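Putative N-acetylneuraminate lyase ([Ruminococcus] gnavus ATCC 29149, PDB 6RB7) is of unknown function but belongs to the dihydrodipicolinate synthetase family, a tetrameric protein whose chain is built around a parallel eight-stranded beta/alpha barrel. Local coordinates at residues I110-C115 with A135-P140. Residues are numbered along the deposited sequence; the frame is centred on the assembly and turned at random.
Sequences IAHVAC and AIAAIP
I110-H112 and A135-A138 run in the same direction, their short axes 31° apart, as neighbouring strands of a beta/alpha barrel, joined through helix 118-130 in a beta-alpha-beta crossover, and their ladder is carried by A111 N to A135 O, A137 N to A111 O and V113 N to A137 O, each 2.9 Å. The pair illustrates how a parallel ladder can be prolonged by a side chain once the strands part. With CG anti to its backbone N, H112 sends its imidazole forward along the neighbouring strand, its CD2 coming alongside A137 O and A138 CA. Two backbone groups then fix the ring: N78 O pairs with ND1, while NE2 accepts the amide of I139. On the face that also carries H112, I110 CG2 lies 3.9 Å from A137 CB. Toward the surrounding helices, V113 CG1 meets I136 CG2 at 4.0 Å, both residues packed against I158 of helix 148-160. Past the end of strand 108-112, A114 CB touches both A138 CB and I139 CG1, and a water links P140 O firmly and C115 O weakly. The I139 N-H points almost straight (168°) at H112 NE2 over 3.1 Å, its nitrogen only 3° out of the ring plane.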
# COMPACT_ATOMS: atom_id res chain seq x y z
N ILE A 110 -8.99 30.71 6.63
CA ILE A 110 -8.04 30.01 5.74
C ILE A 110 -8.86 29.49 4.58
O ILE A 110 -9.81 28.72 4.80
CB ILE A 110 -7.34 28.86 6.48
CG1 ILE A 110 -6.61 29.31 7.74
CG2 ILE A 110 -6.42 28.12 5.50
CD1 ILE A 110 -6.08 28.17 8.58
N ALA A 111 -8.57 29.95 3.37
CA ALA A 111 -9.30 29.55 2.15
C ALA A 111 -8.48 28.51 1.38
O ALA A 111 -7.41 28.82 0.89
CB ALA A 111 -9.60 30.73 1.28
N HIS A 112 -8.95 27.28 1.37
CA HIS A 112 -8.37 26.21 0.53
C HIS A 112 -8.72 26.51 -0.92
O HIS A 112 -9.92 26.61 -1.24
CB HIS A 112 -8.88 24.85 0.97
CG HIS A 112 -8.29 23.77 0.10
ND1 HIS A 112 -9.05 23.12 -0.84
CD2 HIS A 112 -7.02 23.33 -0.02
CE1 HIS A 112 -8.26 22.25 -1.46
NE2 HIS A 112 -6.98 22.39 -1.02
N VAL A 113 -7.69 26.70 -1.77
CA VAL A 113 -7.91 27.17 -3.16
C VAL A 113 -7.43 26.17 -4.19
O VAL A 113 -7.58 26.45 -5.39
CB VAL A 113 -7.24 28.54 -3.35
CG1 VAL A 113 -7.91 29.61 -2.49
CG2 VAL A 113 -5.73 28.49 -3.18
N ALA A 114 -6.94 25.01 -3.80
CA ALA A 114 -6.43 24.03 -4.78
C ALA A 114 -7.61 23.47 -5.58
O ALA A 114 -8.65 23.03 -5.00
CB ALA A 114 -5.66 22.93 -4.09
N CYS A 115 -7.39 23.39 -6.88
CA CYS A 115 -8.26 22.78 -7.88
C CYS A 115 -7.46 21.74 -8.66
O CYS A 115 -6.25 21.64 -8.54
CB CYS A 115 -8.76 23.82 -8.87
SG CYS A 115 -9.72 25.13 -8.07
N ALA A 135 -5.12 33.37 5.28
CA ALA A 135 -4.24 32.42 4.59
C ALA A 135 -5.00 31.75 3.46
O ALA A 135 -6.24 31.63 3.55
CB ALA A 135 -3.69 31.39 5.58
N ILE A 136 -4.25 31.25 2.52
CA ILE A 136 -4.74 30.27 1.54
C ILE A 136 -4.05 28.94 1.82
O ILE A 136 -2.98 28.92 2.44
CB ILE A 136 -4.53 30.73 0.09
CG1 ILE A 136 -3.06 31.05 -0.20
CG2 ILE A 136 -5.46 31.90 -0.22
CD1 ILE A 136 -2.77 31.08 -1.71
N ALA A 137 -4.69 27.88 1.37
CA ALA A 137 -4.19 26.50 1.55
C ALA A 137 -4.30 25.72 0.27
O ALA A 137 -5.13 26.04 -0.60
CB ALA A 137 -4.94 25.81 2.66
N ALA A 138 -3.52 24.64 0.16
CA ALA A 138 -3.58 23.77 -1.03
C ALA A 138 -3.16 22.35 -0.67
O ALA A 138 -2.07 22.14 -0.14
CB ALA A 138 -2.72 24.31 -2.13
N ILE A 139 -4.04 21.41 -1.00
CA ILE A 139 -3.63 19.99 -1.18
C ILE A 139 -2.63 19.91 -2.31
O ILE A 139 -2.47 20.86 -3.10
CB ILE A 139 -4.86 19.10 -1.40
CG1 ILE A 139 -5.64 19.45 -2.66
CG2 ILE A 139 -5.73 19.07 -0.15
CD1 ILE A 139 -6.61 18.38 -3.06
N PRO A 140 -1.94 18.79 -2.47
CA PRO A 140 -1.11 18.58 -3.64
C PRO A 140 -1.97 18.32 -4.87
O PRO A 140 -3.19 18.07 -4.81
CB PRO A 140 -0.32 17.28 -3.33
CG PRO A 140 -0.62 16.94 -1.90
CD PRO A 140 -1.94 17.60 -1.60
O HOH W 1 -5.10 19.29 -6.49